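Local coordinates for glutathione S-transferase (Legionella pneumophila subsp. pneumophila str. Philadelphia 1, PDB 3NIV), which probably isomerises maleylacetoacetate and transfers glutathione to other compounds, as a zeta-class member of the glutathione S-transferase superfamily, at residues A[116-119]-A[120-123]; A[124-127]-A[128-131]; A[137-140]-A[141-145]; A[147-151]-A[152-156]. All coordinates share one frame; numbering follows the deposited sequence.

Contact 1: residues A[116-119]-A[120-123]; sequences LNRL and KEQF
Gln122 OE1 is gripped by two nitrogens of one arginine: Arg118 NE donates to it at 2.6 Å, and Arg118 NH2 adds a weak bond to the same OE1 at 3.0 Å. The NE bond uses a lone pair of the amide oxygen in the carbonyl plane, while OE1 lies near the edge of the guanidinium, 17° out of its plane. The amide and guanidinium planes stand nearly upright to each other, 82° apart. Arg118 reaches forward along the helix: CG leaves anti to the backbone N (chi1 -175°) and the bend at chi2 brings the guanidinium over the next turn, beside Glu121 and Gln122. Glu121 runs beside it in the same direction, its carboxylate turned steeply against the guanidinium. OE2 of Glu121 sits over one face of that group, and Arg118 NH1 lies 3.3 Å from Glu121 OE1 in a salt bridge of charge alone, since no N-H points at the oxygen. These are i to i+3 and i to i+4 pairings on the last two turns of helix 113-123, in the all-helical C-terminal domain of the glutathione S-transferase fold. Backbone bonds continue beneath them, from Glu121 N to Asn117 O (2.8 Å) and from Phe123 N to Leu119 O (2.9 Å). The side chains of Leu119 and Phe123 touch slantwise, CD2 to CD2 at 4.1 Å. The Phe123 ring stacks on Phe123 of the second subunit, and Arg118 packs on His136 of that subunit. Leu116, meanwhile, is buried against Val130, Trp133 and Tyr134 of the next helix.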
loop_
_atom_site.group_PDB
_atom_site.type_symbol
_atom_site.label_atom_id
_atom_site.label_comp_id
_atom_site.label_asym_id
_atom_site.label_seq_id
_atom_site.Cartn_x
_atom_site.Cartn_y
_atom_site.Cartn_z
ATOM N N LEU A 116 -11.705 -2.821 13.065
ATOM C CA LEU A 116 -12.002 -3.063 14.451
ATOM C C LEU A 116 -13.504 -3.243 14.610
ATOM O O LEU A 116 -13.956 -4.067 15.397
ATOM C CB LEU A 116 -11.485 -1.913 15.303
ATOM C CG LEU A 116 -10.029 -1.541 15.032
ATOM C CD1 LEU A 116 -9.557 -0.532 16.065
ATOM C CD2 LEU A 116 -9.134 -2.778 15.031
ATOM N N ASN A 117 -14.273 -2.479 13.847
ATOM C CA ASN A 117 -15.726 -2.561 13.918
ATOM C C ASN A 117 -16.277 -3.860 13.342
ATOM O O ASN A 117 -17.272 -4.389 13.826
ATOM C CB ASN A 117 -16.366 -1.366 13.224
ATOM C CG ASN A 117 -16.381 -0.146 14.095
ATOM O OD1 ASN A 117 -16.173 -0.244 15.302
ATOM N ND2 ASN A 117 -16.626 1.018 13.500
ATOM N N ARG A 118 -15.625 -4.374 12.309
ATOM C CA ARG A 118 -16.013 -5.663 11.766
ATOM C C ARG A 118 -15.782 -6.764 12.797
ATOM O O ARG A 118 -16.545 -7.724 12.871
ATOM C CB ARG A 118 -15.235 -5.972 10.488
ATOM C CG ARG A 118 -15.691 -7.249 9.804
ATOM C CD ARG A 118 -16.900 -7.015 8.903
ATOM N NE ARG A 118 -17.378 -8.273 8.341
ATOM C CZ ARG A 118 -18.500 -8.412 7.646
ATOM N NH1 ARG A 118 -19.277 -7.367 7.407
ATOM N NH2 ARG A 118 -18.842 -9.605 7.190
ATOM N N LEU A 119 -14.718 -6.636 13.582
ATOM C CA LEU A 119 -14.438 -7.624 14.617
ATOM C C LEU A 119 -15.539 -7.586 15.655
ATOM O O LEU A 119 -15.967 -8.616 16.159
ATOM C CB LEU A 119 -13.102 -7.341 15.286
ATOM C CG LEU A 119 -11.928 -7.523 14.333
ATOM C CD1 LEU A 119 -10.640 -7.230 15.072
ATOM C CD2 LEU A 119 -11.933 -8.934 13.753
ATOM N N LYS A 120 -16.000 -6.380 15.957
ATOM C CA LYS A 120 -17.073 -6.189 16.918
ATOM C C LYS A 120 -18.421 -6.668 16.369
ATOM O O LYS A 120 -19.171 -7.340 17.067
ATOM C CB LYS A 120 -17.121 -4.731 17.374
ATOM C CG LYS A 120 -16.152 -4.457 18.495
ATOM C CD LYS A 120 -15.448 -3.124 18.367
ATOM C CE LYS A 120 -16.275 -1.983 18.919
ATOM N NZ LYS A 120 -15.418 -0.772 19.079
ATOM N N GLU A 121 -18.725 -6.334 15.123
ATOM C CA GLU A 121 -19.954 -6.807 14.516
ATOM C C GLU A 121 -19.934 -8.336 14.415
ATOM O O GLU A 121 -20.679 -9.027 15.107
ATOM C CB GLU A 121 -20.141 -6.191 13.130
ATOM C CG GLU A 121 -21.315 -6.785 12.343
ATOM C CD GLU A 121 -20.989 -6.965 10.862
ATOM O OE1 GLU A 121 -20.367 -6.041 10.276
ATOM O OE2 GLU A 121 -21.353 -8.027 10.283
ATOM N N GLN A 122 -19.063 -8.861 13.561
ATOM C CA GLN A 122 -19.021 -10.289 13.285
ATOM C C GLN A 122 -18.755 -11.134 14.506
ATOM O O GLN A 122 -19.281 -12.239 14.631
ATOM C CB GLN A 122 -17.931 -10.607 12.265
ATOM C CG GLN A 122 -18.391 -10.580 10.835
ATOM C CD GLN A 122 -17.443 -11.332 9.920
ATOM O OE1 GLN A 122 -16.816 -10.742 9.044
ATOM N NE2 GLN A 122 -17.335 -12.644 10.120
ATOM N N PHE A 123 -17.900 -10.644 15.389
ATOM C CA PHE A 123 -17.378 -11.509 16.433
ATOM C C PHE A 123 -17.633 -10.953 17.826
ATOM O O PHE A 123 -17.216 -11.541 18.822
ATOM C CB PHE A 123 -15.886 -11.772 16.211
ATOM C CG PHE A 123 -15.570 -12.379 14.880
ATOM C CD1 PHE A 123 -15.788 -13.730 14.648
ATOM C CD2 PHE A 123 -15.050 -11.601 13.854
ATOM C CE1 PHE A 123 -15.494 -14.300 13.415
ATOM C CE2 PHE A 123 -14.751 -12.164 12.611
ATOM C CZ PHE A 123 -14.975 -13.513 12.394
#

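Contact 2: residues A[124-127]-A[128-131]; sequences NANE and EQVL
A capping box opens helix 127-149: Asn126 at the N-cap and Gln129 three residues on exchange side-chain-to-backbone hydrogen bonds. Asn126 OD1 accepts from Gln129 N at 2.7 Å, and Gln129 OE1 accepts in return from Asn126 N, also at 2.7 Å. Neither donor lies in the plane of the carbonyl it meets; each is tilted by somewhat under 30°. For Asn126 the torsion that makes this possible sets CG between the backbone N and the carbonyl carbon (chi1 67°), folding the short side chain over the first turn. Gln129 instead stays extended beyond CG and reaches back across it. The two side chains cross at about a right angle with their amides stacked, planes 26° apart, and Gln129 CD lies 3.2 Å from Asn126 ND2. Ala125, just before the cap, touches Val130 CG2 with its CB at 3.8 Å, in the i, i+5 spacing of a hydrophobic staple. Regular helix bonding begins with Val130 N to Asn126 O (3.1 Å). Ala125 also packs on Leu119 of helix 113-123 and on Phe123 of the second subunit, so the turn between the helices borders the dimer interface. The reciprocal pair satisfies Gln129 N, which has no preceding helical turn to supply its acceptor, and limits the rotation of both amides; it probably also places the partial negative charge of Asn126 OD1 favourably at the positive end of the helix dipole.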
loop_
_atom_site.group_PDB
_atom_site.type_symbol
_atom_site.label_atom_id
_atom_site.label_comp_id
_atom_site.label_asym_id
_atom_site.label_seq_id
_atom_site.Cartn_x
_atom_site.Cartn_y
_atom_site.Cartn_z
ATOM N N ASN A 124 -18.337 -9.830 17.892
ATOM C CA ASN A 124 -18.594 -9.176 19.160
ATOM C C ASN A 124 -17.326 -9.136 19.983
ATOM O O ASN A 124 -17.343 -9.468 21.166
ATOM C CB ASN A 124 -19.688 -9.906 19.944
ATOM C CG ASN A 124 -21.003 -9.996 19.181
ATOM O OD1 ASN A 124 -21.592 -8.980 18.786
ATOM N ND2 ASN A 124 -21.473 -11.221 18.977
ATOM N N ALA A 125 -16.221 -8.760 19.348
ATOM C CA ALA A 125 -14.951 -8.610 20.052
ATOM C C ALA A 125 -15.060 -7.653 21.253
ATOM O O ALA A 125 -15.489 -6.503 21.113
ATOM C CB ALA A 125 -13.864 -8.141 19.091
ATOM N N ASN A 126 -14.689 -8.140 22.432
ATOM C CA ASN A 126 -14.641 -7.302 23.617
ATOM C C ASN A 126 -13.389 -6.443 23.531
ATOM O O ASN A 126 -12.599 -6.586 22.600
ATOM C CB ASN A 126 -14.609 -8.162 24.878
ATOM C CG ASN A 126 -13.317 -8.956 25.008
ATOM O OD1 ASN A 126 -12.224 -8.423 24.812
ATOM N ND2 ASN A 126 -13.438 -10.235 25.341
ATOM N N GLU A 127 -13.196 -5.572 24.512
ATOM C CA GLU A 127 -12.089 -4.636 24.480
ATOM C C GLU A 127 -10.705 -5.297 24.498
ATOM O O GLU A 127 -9.830 -4.894 23.742
ATOM C CB GLU A 127 -12.240 -3.619 25.598
ATOM C CG GLU A 127 -10.931 -3.080 26.133
ATOM C CD GLU A 127 -11.143 -2.011 27.189
ATOM O OE1 GLU A 127 -10.346 -1.967 28.148
ATOM O OE2 GLU A 127 -12.107 -1.222 27.064
ATOM N N GLU A 128 -10.497 -6.317 25.325
ATOM C CA GLU A 128 -9.193 -6.988 25.350
ATOM C C GLU A 128 -8.888 -7.679 24.023
ATOM O O GLU A 128 -7.728 -7.761 23.598
ATOM C CB GLU A 128 -9.076 -7.981 26.519
ATOM C CG GLU A 128 -9.799 -9.333 26.329
ATOM C CD GLU A 128 -9.783 -10.203 27.605
ATOM O OE1 GLU A 128 -10.880 -10.579 28.099
ATOM O OE2 GLU A 128 -8.672 -10.498 28.121
ATOM N N GLN A 129 -9.938 -8.167 23.366
ATOM C CA GLN A 129 -9.792 -8.820 22.078
ATOM C C GLN A 129 -9.347 -7.835 20.998
ATOM O O GLN A 129 -8.393 -8.094 20.269
ATOM C CB GLN A 129 -11.085 -9.521 21.688
ATOM C CG GLN A 129 -11.557 -10.514 22.742
ATOM C CD GLN A 129 -12.826 -11.256 22.345
ATOM O OE1 GLN A 129 -13.777 -10.662 21.842
ATOM N NE2 GLN A 129 -12.843 -12.562 22.575
ATOM N N VAL A 130 -10.020 -6.698 20.898
ATOM C CA VAL A 130 -9.590 -5.707 19.930
ATOM C C VAL A 130 -8.138 -5.293 20.188
ATOM O O VAL A 130 -7.368 -5.096 19.247
ATOM C CB VAL A 130 -10.518 -4.483 19.900
ATOM C CG1 VAL A 130 -9.978 -3.428 18.937
ATOM C CG2 VAL A 130 -11.918 -4.903 19.488
ATOM N N LEU A 131 -7.760 -5.184 21.458
ATOM C CA LEU A 131 -6.395 -4.809 21.811
ATOM C C LEU A 131 -5.365 -5.868 21.440
ATOM O O LEU A 131 -4.253 -5.549 21.012
ATOM C CB LEU A 131 -6.288 -4.517 23.304
ATOM C CG LEU A 131 -6.401 -3.043 23.665
ATOM C CD1 LEU A 131 -5.239 -2.260 23.036
ATOM C CD2 LEU A 131 -7.764 -2.501 23.222
#

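Contact 3: residues A[137-140]-A[141-145]; sequences WLKT and GFDAF
Leu138 CD1 presses against the ring of Phe142 one turn along helix 127-149, with Phe142 CE2 at 3.3 Å and the neighbouring CZ at 3.7 Å. The two side chains lie alongside each other and point the same way, and the methyl meets the ring obliquely. Phe142 CG stands anti to its own carbonyl carbon, beside the backbone N (chi1 -73°), which carries the ring back over the preceding turn until CD2 is 3.4 Å from Leu138 O. That same oxygen accepts from Phe142 N at 2.8 Å. On another flank, Lys139 and Asp143 cross at a slant. Lys139 CE comes to 3.5 Å from Asp143 OD2, but the charged ends stay farther apart, NZ to OD2 being a long salt bridge of 4.0 Å. With CG anti to the backbone N (chi1 -161°) and the chain extended, the lysine runs past the carboxylate, so that a methylene rather than NZ comes nearest. A second shell holds these groups: Asp143 OD1 is hydrogen-bonded to Tyr188 OH, and Phe142 also meets the Tyr188 ring, besides Gln174 and Ala178 of helix 166-180. Thr140 OG1 is bonded to His136 O in the previous turn. Gly141, whose N donates to Trp137 O at 2.9 Å, is buried. In the helical bundle of the C-terminal domain this flank of helix 127-149, with Leu138 and Phe142, packs against helix 166-180. The long Lys139 pairing is probably a modest electrostatic attraction at the surface, whereas the hydroxyl of Tyr188 grips the carboxylate of Asp143 and would limit its rotation.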
loop_
_atom_site.group_PDB
_atom_site.type_symbol
_atom_site.label_atom_id
_atom_site.label_comp_id
_atom_site.label_asym_id
_atom_site.label_seq_id
_atom_site.Cartn_x
_atom_site.Cartn_y
_atom_site.Cartn_z
ATOM N N TRP A 137 -0.620 -6.899 15.168
ATOM C CA TRP A 137 -0.110 -6.392 13.906
ATOM C C TRP A 137 0.952 -5.348 14.170
ATOM O O TRP A 137 1.842 -5.140 13.340
ATOM C CB TRP A 137 -1.236 -5.868 13.004
ATOM C CG TRP A 137 -2.301 -6.895 12.804
ATOM C CD1 TRP A 137 -3.601 -6.801 13.173
ATOM C CD2 TRP A 137 -2.142 -8.195 12.226
ATOM N NE1 TRP A 137 -4.269 -7.944 12.852
ATOM C CE2 TRP A 137 -3.401 -8.822 12.271
ATOM C CE3 TRP A 137 -1.060 -8.885 11.662
ATOM C CZ2 TRP A 137 -3.617 -10.103 11.777
ATOM C CZ3 TRP A 137 -1.268 -10.157 11.179
ATOM C CH2 TRP A 137 -2.537 -10.757 11.241
ATOM N N LEU A 138 0.880 -4.705 15.332
ATOM C CA LEU A 138 1.947 -3.780 15.704
ATOM C C LEU A 138 3.267 -4.538 15.856
ATOM O O LEU A 138 4.281 -4.149 15.274
ATOM C CB LEU A 138 1.596 -2.963 16.945
ATOM C CG LEU A 138 0.788 -1.701 16.616
ATOM C CD1 LEU A 138 1.552 -0.743 15.733
ATOM C CD2 LEU A 138 -0.465 -2.071 15.905
ATOM N N LYS A 139 3.238 -5.649 16.582
ATOM C CA LYS A 139 4.446 -6.431 16.806
ATOM C C LYS A 139 5.019 -6.921 15.482
ATOM O O LYS A 139 6.213 -6.785 15.222
ATOM C CB LYS A 139 4.183 -7.627 17.728
ATOM C CG LYS A 139 5.457 -8.182 18.356
ATOM C CD LYS A 139 5.356 -9.658 18.734
ATOM C CE LYS A 139 6.764 -10.277 18.846
ATOM N NZ LYS A 139 6.791 -11.772 18.656
ATOM N N THR A 140 4.162 -7.498 14.649
ATOM C CA THR A 140 4.609 -8.052 13.386
ATOM C C THR A 140 5.227 -6.980 12.499
ATOM O O THR A 140 6.292 -7.189 11.923
ATOM C CB THR A 140 3.456 -8.731 12.645
ATOM O OG1 THR A 140 2.914 -9.759 13.479
ATOM C CG2 THR A 140 3.963 -9.370 11.363
ATOM N N GLY A 141 4.550 -5.838 12.406
ATOM C CA GLY A 141 5.001 -4.720 11.600
ATOM C C GLY A 141 6.252 -4.029 12.110
ATOM O O GLY A 141 7.127 -3.651 11.336
ATOM N N PHE A 142 6.353 -3.859 13.419
ATOM C CA PHE A 142 7.544 -3.217 13.967
ATOM C C PHE A 142 8.754 -4.157 13.964
ATOM O O PHE A 142 9.879 -3.718 13.751
ATOM C CB PHE A 142 7.267 -2.634 15.350
ATOM C CG PHE A 142 6.417 -1.394 15.316
ATOM C CD1 PHE A 142 6.540 -0.485 14.283
ATOM C CD2 PHE A 142 5.501 -1.131 16.319
ATOM C CE1 PHE A 142 5.754 0.674 14.250
ATOM C CE2 PHE A 142 4.717 0.025 16.290
ATOM C CZ PHE A 142 4.846 0.925 15.255
ATOM N N ASP A 143 8.519 -5.447 14.183
ATOM C CA ASP A 143 9.581 -6.427 14.049
ATOM C C ASP A 143 10.199 -6.264 12.666
ATOM O O ASP A 143 11.409 -6.072 12.528
ATOM C CB ASP A 143 9.039 -7.850 14.190
ATOM C CG ASP A 143 8.749 -8.234 15.631
ATOM O OD1 ASP A 143 8.976 -7.400 16.533
ATOM O OD2 ASP A 143 8.291 -9.380 15.863
ATOM N N ALA A 144 9.362 -6.335 11.635
ATOM C CA ALA A 144 9.870 -6.318 10.269
ATOM C C ALA A 144 10.564 -4.998 9.982
ATOM O O ALA A 144 11.634 -4.959 9.381
ATOM C CB ALA A 144 8.752 -6.572 9.271
ATOM N N PHE A 145 9.959 -3.911 10.435
ATOM C CA PHE A 145 10.519 -2.591 10.189
ATOM C C PHE A 145 11.885 -2.375 10.862
ATOM O O PHE A 145 12.795 -1.806 10.269
ATOM C CB PHE A 145 9.527 -1.533 10.651
ATOM C CG PHE A 145 9.756 -0.185 10.053
ATOM C CD1 PHE A 145 10.734 0.655 10.559
ATOM C CD2 PHE A 145 8.983 0.252 9.000
ATOM C CE1 PHE A 145 10.942 1.909 10.010
ATOM C CE2 PHE A 145 9.179 1.494 8.447
ATOM C CZ PHE A 145 10.163 2.329 8.960
#

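Contact 4: residues A[147-151]-A[152-156]; sequences EKLGA and LERDK
Arg154 reaches back across the end of helix 127-149 to give NH2 to Leu149 O at 2.9 Å. The arginine starts with CG between its backbone N and carbonyl carbon (chi1 56°), stays extended at chi2 and bends at chi3 (65°), a shape that turns the guanidinium edge-on to the carbonyl. Leu149 O lies only 4° out of the guanidinium plane, while the donor is itself tilted from the plane of the carbonyl. The oxygen has a second donor, Leu152 N at 3.2 Å, which stands well above the carbonyl plane; the two donors come from opposite faces. NE of Arg154 bonds to Val158 O, and NH2 also to Cys159 O, so three backbone carbonyls fix the orientation of the guanidinium. The Leu149 side chain crosses that of Arg154 at about a right angle, CD1 standing 3.9 Å from NH2. Leu149 also packs on Ile190, Ile191 and Ile194 of helix 189-198. Leu152 places CG anti to the carbonyl carbon, beside the backbone N, and extends from there; this lays CG against Lys148 O at 3.6 Å. NZ of Lys148 is bonded to Ser67 OG of the second subunit. Along the backbone, Ala151 N still pairs with Lys148 O at 3.0 Å. The Leu152 N to Leu149 O bond closes a type I beta turn from Leu149 to Leu152, by which the chain leaves the long helix for the loop leading to helix 166-180.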
loop_
_atom_site.group_PDB
_atom_site.type_symbol
_atom_site.label_atom_id
_atom_site.label_comp_id
_atom_site.label_asym_id
_atom_site.label_seq_id
_atom_site.Cartn_x
_atom_site.Cartn_y
_atom_site.Cartn_z
ATOM N N GLU A 147 13.916 -4.635 11.819
ATOM C CA GLU A 147 14.758 -5.545 11.066
ATOM C C GLU A 147 15.529 -4.848 9.951
ATOM O O GLU A 147 16.756 -4.769 9.976
ATOM C CB GLU A 147 13.877 -6.631 10.454
ATOM C CG GLU A 147 14.119 -8.001 11.008
ATOM C CD GLU A 147 15.345 -8.623 10.395
ATOM O OE1 GLU A 147 16.183 -9.155 11.149
ATOM O OE2 GLU A 147 15.479 -8.559 9.154
ATOM N N LYS A 148 14.803 -4.362 8.954
ATOM C CA LYS A 148 15.447 -3.778 7.788
ATOM C C LYS A 148 16.166 -2.506 8.217
ATOM O O LYS A 148 17.171 -2.105 7.633
ATOM C CB LYS A 148 14.418 -3.512 6.693
ATOM C CG LYS A 148 13.679 -4.777 6.249
ATOM C CD LYS A 148 12.412 -4.459 5.452
ATOM C CE LYS A 148 12.615 -4.585 3.947
ATOM N NZ LYS A 148 12.571 -6.004 3.470
ATOM N N LEU A 149 15.648 -1.893 9.268
ATOM C CA LEU A 149 16.239 -0.696 9.836
ATOM C C LEU A 149 17.687 -1.000 10.216
ATOM O O LEU A 149 18.607 -0.207 9.958
ATOM C CB LEU A 149 15.442 -0.307 11.077
ATOM C CG LEU A 149 15.125 1.154 11.346
ATOM C CD1 LEU A 149 14.772 1.921 10.095
ATOM C CD2 LEU A 149 13.993 1.217 12.355
ATOM N N GLY A 150 17.873 -2.178 10.809
ATOM C CA GLY A 150 19.169 -2.620 11.274
ATOM C C GLY A 150 20.204 -2.900 10.197
ATOM O O GLY A 150 21.360 -3.152 10.517
ATOM N N ALA A 151 19.810 -2.864 8.929
ATOM C CA ALA A 151 20.766 -3.124 7.853
ATOM C C ALA A 151 21.221 -1.830 7.182
ATOM O O ALA A 151 22.076 -1.849 6.290
ATOM C CB ALA A 151 20.181 -4.100 6.817
ATOM N N LEU A 152 20.656 -0.707 7.618
ATOM C CA LEU A 152 20.992 0.584 7.031
ATOM C C LEU A 152 21.853 1.452 7.952
ATOM O O LEU A 152 21.897 1.262 9.173
ATOM C CB LEU A 152 19.725 1.342 6.642
ATOM C CG LEU A 152 18.665 0.593 5.832
ATOM C CD1 LEU A 152 17.442 1.478 5.629
ATOM C CD2 LEU A 152 19.205 0.116 4.484
ATOM N N GLU A 153 22.524 2.420 7.347
ATOM C CA GLU A 153 23.373 3.340 8.074
ATOM C C GLU A 153 22.733 4.709 8.029
ATOM O O GLU A 153 22.003 5.030 7.083
ATOM C CB GLU A 153 24.755 3.370 7.433
ATOM C CG GLU A 153 25.489 2.026 7.519
ATOM C CD GLU A 153 26.155 1.816 8.876
ATOM O OE1 GLU A 153 26.953 2.697 9.284
ATOM O OE2 GLU A 153 25.884 0.778 9.536
ATOM N N ARG A 154 23.002 5.511 9.053
ATOM C CA ARG A 154 22.394 6.827 9.186
ATOM C C ARG A 154 23.355 7.751 9.935
ATOM O O ARG A 154 24.217 7.277 10.671
ATOM C CB ARG A 154 21.054 6.714 9.933
ATOM C CG ARG A 154 21.149 6.044 11.316
ATOM C CD ARG A 154 19.772 5.783 11.920
ATOM N NE ARG A 154 18.990 4.814 11.147
ATOM C CZ ARG A 154 19.298 3.525 11.060
ATOM N NH1 ARG A 154 20.372 3.069 11.684
ATOM N NH2 ARG A 154 18.554 2.697 10.342
ATOM N N ASP A 155 23.203 9.057 9.731
ATOM C CA ASP A 155 24.005 10.069 10.413
ATOM C C ASP A 155 23.251 10.633 11.608
ATOM O O ASP A 155 23.837 11.260 12.499
ATOM C CB ASP A 155 24.371 11.207 9.458
ATOM C CG ASP A 155 25.800 11.108 8.966
ATOM O OD1 ASP A 155 26.348 9.983 8.970
ATOM O OD2 ASP A 155 26.382 12.154 8.588
ATOM N N LYS A 156 21.943 10.412 11.603
ATOM C CA LYS A 156 21.070 10.850 12.676
ATOM C C LYS A 156 19.988 9.800 12.857
ATOM O O LYS A 156 20.028 8.756 12.201
ATOM C CB LYS A 156 20.465 12.212 12.341
ATOM C CG LYS A 156 20.849 12.753 10.973
ATOM C CD LYS A 156 20.065 14.014 10.652
ATOM C CE LYS A 156 20.935 15.056 9.952
ATOM N NZ LYS A 156 21.830 15.796 10.907
#

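In the fold
All four contacts lie in the helical C-terminal domain, in series along the chain. Contacts 1 and 2 touch, their centres about 9 Å apart: Leu119 O and Ala125 N, 3.2 Å apart, probably share a hydrogen bond, and Leu116 CD2 packs on Val130 CG1 at 4.0 Å, closing helix 113-123 onto helix 127-149. Both also touch the second subunit, where a weak hydrogen bond joins Gln122 NE2 of one chain to Gln129 O of the other. Contacts 2, 3 and 4 follow that longer helix from its cap through its middle to its exit; centres of 2 and 3 are about 20 Å apart, those of 3 and 4 about 16 Å, and contacts 1 and 4 are about 38 Å apart between centres.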